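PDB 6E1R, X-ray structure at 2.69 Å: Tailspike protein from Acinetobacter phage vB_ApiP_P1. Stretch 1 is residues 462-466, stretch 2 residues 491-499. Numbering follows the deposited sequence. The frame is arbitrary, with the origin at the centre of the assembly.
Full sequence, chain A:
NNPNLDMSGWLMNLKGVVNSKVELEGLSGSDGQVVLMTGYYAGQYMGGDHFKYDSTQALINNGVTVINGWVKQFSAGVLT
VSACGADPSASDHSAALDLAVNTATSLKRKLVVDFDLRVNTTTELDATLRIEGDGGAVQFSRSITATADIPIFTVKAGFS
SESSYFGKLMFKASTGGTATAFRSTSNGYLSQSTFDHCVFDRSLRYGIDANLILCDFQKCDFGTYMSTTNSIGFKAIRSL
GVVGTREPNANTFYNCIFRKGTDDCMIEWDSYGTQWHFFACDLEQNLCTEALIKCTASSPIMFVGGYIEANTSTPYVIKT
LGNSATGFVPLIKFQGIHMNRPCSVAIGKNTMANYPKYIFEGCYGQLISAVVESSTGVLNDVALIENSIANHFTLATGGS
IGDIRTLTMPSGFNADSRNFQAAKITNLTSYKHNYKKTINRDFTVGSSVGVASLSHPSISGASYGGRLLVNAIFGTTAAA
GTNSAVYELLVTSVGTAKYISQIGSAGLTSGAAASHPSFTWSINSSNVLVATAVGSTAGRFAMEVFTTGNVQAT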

ATOM      1  N   ALA A 462     -34.668  31.408  -8.932  1.00 53.42           N
ATOM      2  CA  ALA A 462     -35.623  30.980  -9.938  1.00 50.99           C
ATOM      3  C   ALA A 462     -36.959  30.621  -9.293  1.00 49.32           C
ATOM      4  O   ALA A 462     -37.082  30.493  -8.072  1.00 51.97           O
ATOM      5  CB  ALA A 462     -35.075  29.792 -10.727  1.00 51.60           C
ATOM      6  N   SER A 463     -37.972  30.459 -10.139  1.00 41.27           N
ATOM      7  CA  SER A 463     -39.290  30.051  -9.671  1.00 37.57           C
ATOM      8  C   SER A 463     -39.227  28.624  -9.143  1.00 35.09           C
ATOM      9  O   SER A 463     -38.893  27.695  -9.886  1.00 37.12           O
ATOM     10  CB  SER A 463     -40.308  30.160 -10.803  1.00 37.19           C
ATOM     11  OG  SER A 463     -40.396  31.489 -11.292  1.00 40.69           O
ATOM     12  N   TYR A 464     -39.545  28.447  -7.865  1.00 33.05           N
ATOM     13  CA  TYR A 464     -39.571  27.114  -7.289  1.00 35.74           C
ATOM     14  C   TYR A 464     -40.953  26.488  -7.462  1.00 36.38           C
ATOM     15  O   TYR A 464     -41.926  27.148  -7.833  1.00 40.88           O
ATOM     16  CB  TYR A 464     -39.165  27.143  -5.813  1.00 41.80           C
ATOM     17  CG  TYR A 464     -39.910  28.140  -4.954  1.00 42.15           C
ATOM     18  CD1 TYR A 464     -41.133  27.817  -4.381  1.00 42.49           C
ATOM     19  CD2 TYR A 464     -39.376  29.395  -4.694  1.00 42.79           C
ATOM     20  CE1 TYR A 464     -41.811  28.723  -3.585  1.00 40.74           C
ATOM     21  CE2 TYR A 464     -40.045  30.307  -3.899  1.00 41.25           C
ATOM     22  CZ  TYR A 464     -41.263  29.966  -3.347  1.00 37.47           C
ATOM     23  OH  TYR A 464     -41.930  30.872  -2.556  1.00 32.30           O
ATOM     24  N   GLY A 465     -41.023  25.187  -7.200  1.00 37.21           N
ATOM     25  CA  GLY A 465     -42.259  24.447  -7.345  1.00 35.16           C
ATOM     26  C   GLY A 465     -42.112  23.010  -6.894  1.00 35.53           C
ATOM     27  O   GLY A 465     -41.332  22.250  -7.474  1.00 41.30           O
ATOM     28  N   GLY A 466     -42.854  22.623  -5.867  1.00 36.40           N
ATOM     29  CA  GLY A 466     -42.744  21.275  -5.361  1.00 35.83           C
ATOM     30  C   GLY A 466     -43.770  20.977  -4.294  1.00 40.07           C
ATOM     31  O   GLY A 466     -44.774  21.678  -4.157  1.00 41.30           O
ATOM     32  N   VAL A 491     -46.528  23.876  -3.403  1.00 36.92           N
ATOM     33  CA  VAL A 491     -46.067  25.256  -3.429  1.00 37.73           C
ATOM     34  C   VAL A 491     -45.365  25.537  -4.748  1.00 43.47           C
ATOM     35  O   VAL A 491     -44.743  24.656  -5.351  1.00 45.45           O
ATOM     36  CB  VAL A 491     -45.131  25.576  -2.242  1.00 38.63           C
ATOM     37  CG1 VAL A 491     -45.878  25.441  -0.924  1.00 35.51           C
ATOM     38  CG2 VAL A 491     -43.904  24.670  -2.265  1.00 37.11           C
ATOM     39  N   THR A 492     -45.477  26.785  -5.194  1.00 44.06           N
ATOM     40  CA  THR A 492     -44.753  27.309  -6.342  1.00 43.65           C
ATOM     41  C   THR A 492     -44.893  28.823  -6.318  1.00 44.40           C
ATOM     42  O   THR A 492     -45.780  29.366  -5.655  1.00 50.95           O
ATOM     43  CB  THR A 492     -45.269  26.737  -7.668  1.00 43.58           C
ATOM     44  OG1 THR A 492     -44.449  27.210  -8.745  1.00 47.74           O
ATOM     45  CG2 THR A 492     -46.709  27.158  -7.911  1.00 36.26           C
ATOM     46  N   SER A 493     -44.008  29.497  -7.048  1.00 37.36           N
ATOM     47  CA  SER A 493     -43.993  30.951  -7.067  1.00 40.13           C
ATOM     48  C   SER A 493     -43.741  31.442  -8.483  1.00 45.19           C
ATOM     49  O   SER A 493     -43.071  30.779  -9.279  1.00 46.99           O
ATOM     50  CB  SER A 493     -42.929  31.520  -6.118  1.00 39.88           C
ATOM     51  OG  SER A 493     -41.624  31.176  -6.548  1.00 44.90           O
ATOM     52  N   VAL A 494     -44.290  32.616  -8.788  1.00 45.53           N
ATOM     53  CA  VAL A 494     -44.042  33.310 -10.052  1.00 46.71           C
ATOM     54  C   VAL A 494     -43.775  34.767  -9.684  1.00 49.37           C
ATOM     55  O   VAL A 494     -44.700  35.579  -9.581  1.00 57.10           O
ATOM     56  CB  VAL A 494     -45.209  33.191 -11.039  1.00 32.15           C
ATOM     57  CG1 VAL A 494     -44.871  33.898 -12.342  1.00 33.08           C
ATOM     58  CG2 VAL A 494     -45.550  31.732 -11.301  1.00 31.81           C
ATOM     59  N   GLY A 495     -42.506  35.106  -9.481  1.00 46.97           N
ATOM     60  CA  GLY A 495     -42.178  36.459  -9.061  1.00 43.11           C
ATOM     61  C   GLY A 495     -42.674  36.712  -7.652  1.00 45.26           C
ATOM     62  O   GLY A 495     -42.423  35.927  -6.730  1.00 44.89           O
ATOM     63  N   THR A 496     -43.387  37.826  -7.474  1.00 44.34           N
ATOM     64  CA  THR A 496     -43.971  38.154  -6.180  1.00 38.59           C
ATOM     65  C   THR A 496     -45.195  37.310  -5.853  1.00 38.77           C
ATOM     66  O   THR A 496     -45.638  37.317  -4.699  1.00 39.24           O
ATOM     67  CB  THR A 496     -44.345  39.638  -6.131  1.00 36.04           C
ATOM     68  OG1 THR A 496     -45.280  39.931  -7.178  1.00 36.86           O
ATOM     69  CG2 THR A 496     -43.108  40.506  -6.305  1.00 33.75           C
ATOM     70  N   ALA A 497     -45.749  36.593  -6.826  1.00 37.28           N
ATOM     71  CA  ALA A 497     -46.940  35.786  -6.598  1.00 37.20           C
ATOM     72  C   ALA A 497     -46.562  34.447  -5.978  1.00 40.30           C
ATOM     73  O   ALA A 497     -45.728  33.715  -6.519  1.00 39.22           O
ATOM     74  CB  ALA A 497     -47.695  35.568  -7.909  1.00 35.50           C
ATOM     75  N   LYS A 498     -47.178  34.131  -4.843  1.00 44.12           N
ATOM     76  CA  LYS A 498     -46.933  32.886  -4.125  1.00 41.23           C
ATOM     77  C   LYS A 498     -48.169  32.002  -4.220  1.00 40.91           C
ATOM     78  O   LYS A 498     -49.290  32.469  -3.994  1.00 40.49           O
ATOM     79  CB  LYS A 498     -46.587  33.157  -2.660  1.00 41.71           C
ATOM     80  CG  LYS A 498     -45.560  34.260  -2.447  1.00 42.10           C
ATOM     81  CD  LYS A 498     -44.308  34.042  -3.280  1.00 47.88           C
ATOM     82  CE  LYS A 498     -43.342  35.207  -3.131  1.00 51.78           C
ATOM     83  NZ  LYS A 498     -42.171  35.084  -4.042  1.00 54.52           N
ATOM     84  N   TYR A 499     -47.962  30.728  -4.545  1.00 44.20           N
ATOM     85  CA  TYR A 499     -49.049  29.772  -4.721  1.00 28.42           C
ATOM     86  C   TYR A 499     -48.831  28.595  -3.782  1.00 37.09           C
ATOM     87  O   TYR A 499     -47.819  27.895  -3.885  1.00 39.62           O
ATOM     88  CB  TYR A 499     -49.129  29.292  -6.172  1.00 28.77           C
ATOM     89  CG  TYR A 499     -49.343  30.408  -7.165  1.00 32.31           C
ATOM     90  CD1 TYR A 499     -48.268  31.107  -7.696  1.00 31.69           C
ATOM     91  CD2 TYR A 499     -50.621  30.763  -7.574  1.00 29.34           C
ATOM     92  CE1 TYR A 499     -48.460  32.130  -8.602  1.00 39.24           C
ATOM     93  CE2 TYR A 499     -50.824  31.784  -8.479  1.00 32.38           C
ATOM     94  CZ  TYR A 499     -49.741  32.464  -8.990  1.00 39.91           C
ATOM     95  OH  TYR A 499     -49.939  33.483  -9.894  1.00 41.02           O
TER

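How do the two backbones pair? They run antiparallel, and G466 and V491 form a hydrogen-bonded pair: G466 N donates to V491 O at 2.8 Å, and V491 N donates to G466 O at 2.9 Å. G465 faces T492 as the next, non-hydrogen-bonded pair, their CA atoms just 3.9 Å apart. G465 CA also makes a CA-H...O contact with V491 O at 3.2 Å.

What holds the chains together just before the strand begins at G465? Y464 O accepts from S493 N at 3.2 Å and, more closely, from the side-chain hydroxyl T492 OG1 at 2.7 Å. Y464 O thus receives a backbone and a side-chain donor from neighbouring residues. An ideal CB on G465 would lie 3.2 Å from T492 OG1, a tight fit, so the bare glycine leaves room for this hydroxyl.

How does the Y464 side chain meet the second stretch? Its CA-to-CB bond points sideways, but the end of the side chain comes nearer, and S493, whose CA-to-CB bond points toward the first stretch, packs over one face of the ring. S493 CB sits 3.9 Å from the centroid of the Y464 ring, 24° off the normal, a CH-pi contact. Farther out, Y464 OH reaches K498 CD at 4.0 Å, while K498 NZ donates a hydrogen bond to G495 O at 2.8 Å within its own hairpin.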